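Local coordinates for heavy-metal chelation domain-containing protein (Pyrococcus horikoshii, PDB 3NPG) that is of unknown function but, as a DUF364-family protein with a putative heavy-metal chelation domain, may bind heavy metals, at residues G233-K236 with G237-E241; T108-I111 with Q112-E115. All coordinates share one frame; numbering follows the deposited sequence.

Contact 1 (G233-K236 with G237-E241); sequences GSFK and GFESE
Gly237 N meets the hydroxyl of Ser234, the N-cap residue of the short helix 235-239. The bond is weak, with Gly237 N 3.4 Å from Ser234 OG. With OG anti to the backbone N (chi1 -178°), the hydroxyl is carried forward over the first turn, where it can receive this N-H. Phe238 follows with a second weak bond, N to Ser234 O. Its CD2 lies 4.2 Å from Phe235 CD1, an oblique apolar approach of two rings rather than a stack, and the backbone oxygen of Phe235 sits at the edge of the Phe238 ring, near its plane. That ring is buried against Ala226 and Leu230 of helix 223-232 and Val220 of strand 214-220. Gly233, with positive phi, closes helix 223-232 in a Schellman motif and Ser234 at once caps the next, a helix-to-helix corner that leads into strand 242-248, the outermost of the mixed sheet within this chain and antiparallel to 214-220. Glu239 N gives the shortest bond, 2.7 Å to Phe235 O. Its side chain, extended beyond CG, crosses Phe235: CB lies over one ring face, offset toward the rim, while OE2 comes 3.3 Å from Phe235 CE2, the carboxylate turned 60° from the ring. Lys236 runs alongside Glu239 in the same direction, yet its NZ stays 4.3 Å from Glu239 OE1, beyond a salt bridge; Glu239 OE2 has a long, weak ion pair with Lys244. Ser240 N bonds to Lys236 O at 3.0 Å. A chi1 of 63° folds the Ser240 hydroxyl back over its own turn, where OG donates to Gly237 O at 2.9 Å.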
ATOM      1  N   GLY A 233      -2.287  11.712  19.353  1.00 24.65           N
ATOM      2  CA  GLY A 233      -2.658  10.722  18.348  1.00 24.24           C
ATOM      3  C   GLY A 233      -3.620   9.670  18.867  1.00 28.74           C
ATOM      4  O   GLY A 233      -3.631   8.540  18.372  1.00 28.88           O
ATOM      5  N   SER A 234      -4.428  10.029  19.894  1.00 25.19           N
ATOM      6  CA  SER A 234      -5.400   9.118  20.506  1.00 25.28           C
ATOM      7  C   SER A 234      -6.809   9.462  20.043  1.00 30.46           C
ATOM      8  O   SER A 234      -7.313  10.542  20.365  1.00 30.45           O
ATOM      9  CB  SER A 234      -5.314   9.194  22.029  1.00 29.06           C
ATOM     10  OG  SER A 234      -6.219   8.297  22.654  1.00 37.70           O
ATOM     11  N   PHE A 235      -7.440   8.569  19.254  1.00 27.67           N
ATOM     12  CA  PHE A 235      -8.789   8.827  18.758  1.00 27.59           C
ATOM     13  C   PHE A 235      -9.839   8.698  19.850  1.00 32.62           C
ATOM     14  O   PHE A 235     -10.666   9.596  20.005  1.00 32.18           O
ATOM     15  CB  PHE A 235      -9.137   7.929  17.565  1.00 29.42           C
ATOM     16  CG  PHE A 235     -10.573   8.083  17.116  1.00 30.89           C
ATOM     17  CD1 PHE A 235     -11.006   9.252  16.503  1.00 33.60           C
ATOM     18  CD2 PHE A 235     -11.506   7.085  17.367  1.00 33.72           C
ATOM     19  CE1 PHE A 235     -12.341   9.410  16.129  1.00 34.21           C
ATOM     20  CE2 PHE A 235     -12.843   7.247  16.995  1.00 36.26           C
ATOM     21  CZ  PHE A 235     -13.250   8.409  16.379  1.00 33.87           C
ATOM     22  N   LYS A 236      -9.833   7.567  20.592  1.00 29.90           N
ATOM     23  CA  LYS A 236     -10.814   7.326  21.656  1.00 29.86           C
ATOM     24  C   LYS A 236     -10.719   8.356  22.790  1.00 34.00           C
ATOM     25  O   LYS A 236     -11.717   8.620  23.468  1.00 33.42           O
ATOM     26  CB  LYS A 236     -10.705   5.897  22.194  1.00 32.50           C
ATOM     27  CG  LYS A 236     -11.622   4.919  21.474  1.00 38.03           C
ATOM     28  CD  LYS A 236     -11.556   3.532  22.096  1.00 47.24           C
ATOM     29  CE  LYS A 236     -12.717   2.659  21.676  1.00 60.10           C
ATOM     30  NZ  LYS A 236     -14.000   3.111  22.287  1.00 69.13           N
ATOM     31  N   GLY A 237      -9.536   8.951  22.956  1.00 30.85           N
ATOM     32  CA  GLY A 237      -9.322  10.022  23.924  1.00 30.72           C
ATOM     33  C   GLY A 237      -9.981  11.309  23.477  1.00 33.44           C
ATOM     34  O   GLY A 237     -10.535  12.051  24.292  1.00 32.84           O
ATOM     35  N   PHE A 238      -9.937  11.571  22.165  1.00 29.70           N
ATOM     36  CA  PHE A 238     -10.603  12.716  21.547  1.00 29.12           C
ATOM     37  C   PHE A 238     -12.118  12.467  21.467  1.00 34.27           C
ATOM     38  O   PHE A 238     -12.907  13.396  21.639  1.00 33.84           O
ATOM     39  CB  PHE A 238     -10.014  12.974  20.140  1.00 30.04           C
ATOM     40  CG  PHE A 238     -10.912  13.749  19.206  1.00 30.69           C
ATOM     41  CD1 PHE A 238     -11.105  15.114  19.376  1.00 33.17           C
ATOM     42  CD2 PHE A 238     -11.528  13.123  18.124  1.00 32.70           C
ATOM     43  CE1 PHE A 238     -11.925  15.834  18.505  1.00 33.85           C
ATOM     44  CE2 PHE A 238     -12.348  13.845  17.252  1.00 35.07           C
ATOM     45  CZ  PHE A 238     -12.543  15.195  17.448  1.00 33.17           C
ATOM     46  N   GLU A 239     -12.513  11.203  21.204  1.00 31.82           N
ATOM     47  CA  GLU A 239     -13.913  10.790  21.091  1.00 31.77           C
ATOM     48  C   GLU A 239     -14.638  10.915  22.444  1.00 35.46           C
ATOM     49  O   GLU A 239     -15.812  11.287  22.480  1.00 35.15           O
ATOM     50  CB  GLU A 239     -13.988   9.340  20.571  1.00 33.48           C
ATOM     51  CG  GLU A 239     -15.343   8.948  20.016  1.00 46.23           C
ATOM     52  CD  GLU A 239     -15.383   7.567  19.389  1.00 67.44           C
ATOM     53  OE1 GLU A 239     -14.901   6.605  20.031  1.00 66.05           O
ATOM     54  OE2 GLU A 239     -15.918   7.444  18.263  1.00 60.63           O
ATOM     55  N   SER A 240     -13.921  10.627  23.558  1.00 32.08           N
ATOM     56  CA  SER A 240     -14.492  10.701  24.912  1.00 32.06           C
ATOM     57  C   SER A 240     -14.718  12.151  25.367  1.00 36.01           C
ATOM     58  O   SER A 240     -15.474  12.387  26.310  1.00 36.74           O
ATOM     59  CB  SER A 240     -13.605   9.965  25.910  1.00 35.41           C
ATOM     60  OG  SER A 240     -12.327  10.571  26.005  1.00 45.86           O
ATOM     61  N   GLU A 241     -14.068  13.121  24.694  1.00 31.79           N
ATOM     62  CA  GLU A 241     -14.225  14.548  25.012  1.00 30.98           C
ATOM     63  C   GLU A 241     -15.238  15.201  24.062  1.00 34.54           C
ATOM     64  O   GLU A 241     -15.264  16.428  23.925  1.00 34.22           O
ATOM     65  CB  GLU A 241     -12.865  15.274  24.941  1.00 32.06           C
ATOM     66  CG  GLU A 241     -11.837  14.758  25.939  1.00 39.33           C
ATOM     67  CD  GLU A 241     -12.183  14.949  27.406  1.00 51.70           C
ATOM     68  OE1 GLU A 241     -13.032  15.818  27.715  1.00 38.69           O
ATOM     69  OE2 GLU A 241     -11.540  14.291  28.252  1.00 45.84           O
TER

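Contact 2 (T108-I111 with Q112-E115); sequences TELI and QQDE
The contact between Thr108-Ile111 and Gln112-Glu115 is a local one, the C-terminal turn of the helix through Thr108-Ile111 passing into the loop before strand 118-122. The backbone bonds give the evidence. Gln112 N still makes a helical i to i+4 bond to Thr108 O, 3.3 Å long with an N-H...O angle of 151°. One residue later the pattern blurs: Gln113 N divides its N-H between Glu109 O and Leu110 O, both bonds weak and both 3.3 Å. Asp114 N then reaches back only three residues, to Ile111 O at 3.1 Å and a straighter 159°. Over these residues the bonding narrows from four-residue to three-residue spacing, as is common where a helix gives way to a loop.

The side chains add mostly van der Waals contact. The Gln112 chain doubles back along the helix because CG lies beside its own backbone N (chi1 -69°), bringing CG to 3.4 Å from Thr108 O. The amide oxygen OE1 follows as far as Glu109 CA, which it meets at 3.6 Å. Gln113 folds back in the same manner, its CG resting 3.4 Å from Glu109 O, and it crosses Leu110 at a slant, OE1 lying 4.1 Å from Leu110 CD1. The polar ends of Thr108 and Glu109 instead turn to the helix start, where OG1 bonds to the Asp106 carboxylate and OE2 to Asp106 N.

Buried residues set the helix against the sheet: Leu110 packs on Val194, and Ile111 on Leu192, both of strand 192-196. Ile111 also touches Leu132, while Thr108 packs on Val128 and Thr131, so that helix 126-132 borders this turn as well.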
ATOM      1  N   THR A 108     -26.445   2.891  13.402  1.00 43.15           N
ATOM      2  CA  THR A 108     -27.150   1.610  13.296  1.00 43.58           C
ATOM      3  C   THR A 108     -28.627   1.739  13.728  1.00 48.40           C
ATOM      4  O   THR A 108     -29.503   1.146  13.096  1.00 49.24           O
ATOM      5  CB  THR A 108     -26.408   0.534  14.091  1.00 50.31           C
ATOM      6  OG1 THR A 108     -26.332   0.939  15.463  1.00 51.30           O
ATOM      7  CG2 THR A 108     -25.007   0.270  13.547  1.00 45.60           C
ATOM      8  N   GLU A 109     -28.897   2.557  14.789  1.00 44.45           N
ATOM      9  CA  GLU A 109     -30.260   2.830  15.290  1.00 44.84           C
ATOM     10  C   GLU A 109     -31.066   3.577  14.241  1.00 48.36           C
ATOM     11  O   GLU A 109     -32.257   3.303  14.062  1.00 49.36           O
ATOM     12  CB  GLU A 109     -30.211   3.679  16.581  1.00 46.34           C
ATOM     13  CG  GLU A 109     -29.528   3.004  17.755  1.00 58.78           C
ATOM     14  CD  GLU A 109     -29.435   3.880  18.992  1.00 77.40           C
ATOM     15  OE1 GLU A 109     -30.496   4.317  19.495  1.00 68.29           O
ATOM     16  OE2 GLU A 109     -28.300   4.126  19.460  1.00 66.23           O
ATOM     17  N   LEU A 110     -30.424   4.564  13.579  1.00 42.85           N
ATOM     18  CA  LEU A 110     -31.044   5.393  12.549  1.00 42.04           C
ATOM     19  C   LEU A 110     -31.549   4.539  11.370  1.00 46.10           C
ATOM     20  O   LEU A 110     -32.652   4.778  10.866  1.00 45.66           O
ATOM     21  CB  LEU A 110     -30.034   6.455  12.058  1.00 41.08           C
ATOM     22  CG  LEU A 110     -30.570   7.493  11.072  1.00 45.40           C
ATOM     23  CD1 LEU A 110     -31.404   8.554  11.785  1.00 45.90           C
ATOM     24  CD2 LEU A 110     -29.453   8.139  10.324  1.00 46.09           C
ATOM     25  N   ILE A 111     -30.746   3.530  10.948  1.00 42.95           N
ATOM     26  CA  ILE A 111     -31.103   2.619   9.848  1.00 43.45           C
ATOM     27  C   ILE A 111     -32.316   1.763  10.221  1.00 49.14           C
ATOM     28  O   ILE A 111     -33.181   1.522   9.379  1.00 49.52           O
ATOM     29  CB  ILE A 111     -29.888   1.724   9.447  1.00 46.19           C
ATOM     30  CG1 ILE A 111     -28.586   2.555   9.237  1.00 45.68           C
ATOM     31  CG2 ILE A 111     -30.214   0.850   8.231  1.00 47.53           C
ATOM     32  CD1 ILE A 111     -28.643   3.648   8.135  1.00 51.08           C
ATOM     33  N   GLN A 112     -32.371   1.301  11.483  1.00 46.63           N
ATOM     34  CA  GLN A 112     -33.465   0.457  11.971  1.00 48.05           C
ATOM     35  C   GLN A 112     -34.816   1.197  11.972  1.00 52.97           C
ATOM     36  O   GLN A 112     -35.862   0.557  11.868  1.00 53.73           O
ATOM     37  CB  GLN A 112     -33.142  -0.094  13.371  1.00 49.90           C
ATOM     38  CG  GLN A 112     -32.005  -1.124  13.373  1.00 70.86           C
ATOM     39  CD  GLN A 112     -31.572  -1.494  14.775  1.00 97.01           C
ATOM     40  OE1 GLN A 112     -31.137  -0.643  15.569  1.00 92.44           O
ATOM     41  NE2 GLN A 112     -31.609  -2.782  15.084  1.00 92.29           N
ATOM     42  N   GLN A 113     -34.785   2.550  12.039  1.00 49.03           N
ATOM     43  CA  GLN A 113     -35.999   3.384  12.027  1.00 49.34           C
ATOM     44  C   GLN A 113     -36.684   3.385  10.643  1.00 53.35           C
ATOM     45  O   GLN A 113     -37.832   3.835  10.525  1.00 54.05           O
ATOM     46  CB  GLN A 113     -35.670   4.831  12.457  1.00 50.28           C
ATOM     47  CG  GLN A 113     -35.231   4.969  13.921  1.00 60.61           C
ATOM     48  CD  GLN A 113     -34.749   6.372  14.251  1.00 74.64           C
ATOM     49  OE1 GLN A 113     -34.896   7.320  13.463  1.00 68.60           O
ATOM     50  NE2 GLN A 113     -34.159   6.530  15.424  1.00 65.75           N
ATOM     51  N   ASP A 114     -35.978   2.893   9.596  1.00 48.71           N
ATOM     52  CA  ASP A 114     -36.511   2.864   8.229  1.00 48.59           C
ATOM     53  C   ASP A 114     -36.589   1.434   7.657  1.00 50.94           C
ATOM     54  O   ASP A 114     -36.074   0.490   8.269  1.00 49.96           O
ATOM     55  CB  ASP A 114     -35.682   3.780   7.303  1.00 50.02           C
ATOM     56  CG  ASP A 114     -35.746   5.247   7.689  1.00 63.52           C
ATOM     57  OD1 ASP A 114     -36.866   5.741   7.971  1.00 65.97           O
ATOM     58  OD2 ASP A 114     -34.680   5.910   7.682  1.00 67.89           O
ATOM     59  N   GLU A 115     -37.255   1.280   6.487  1.00 46.96           N
ATOM     60  CA  GLU A 115     -37.408  -0.015   5.820  1.00 46.64           C
ATOM     61  C   GLU A 115     -36.371  -0.161   4.690  1.00 48.61           C
ATOM     62  O   GLU A 115     -36.659   0.171   3.533  1.00 48.80           O
ATOM     63  CB  GLU A 115     -38.844  -0.170   5.273  1.00 49.19           C
ATOM     64  CG  GLU A 115     -39.231  -1.608   4.955  1.00 62.17           C
ATOM     65  CD  GLU A 115     -39.451  -2.506   6.163  1.00 86.53           C
ATOM     66  OE1 GLU A 115     -39.837  -1.984   7.235  1.00 83.06           O
ATOM     67  OE2 GLU A 115     -39.299  -3.740   6.015  1.00 81.69           O
TER

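Contact 2 comes first along the chain and contact 1 near its end, with centres 26 Å apart and nearest atoms about 12 Å apart, so they do not touch. Both belong to the same putative heavy-metal chelation domain, of the Rossmann-like NADP clan, and both concern a short helix beside the mixed sheet. Residues 108-115 lead toward strand 118-122 in its interior, and residues 233-241 toward strand 242-248, outermost within this chain. Contact 2 is a C-terminal turn of one short helix, while contact 1 takes in another from its N-cap onward. Phe235 of contact 1 also makes backbone hydrogen bonds to a second subunit, whereas no other chain of the assembly touches contact 2.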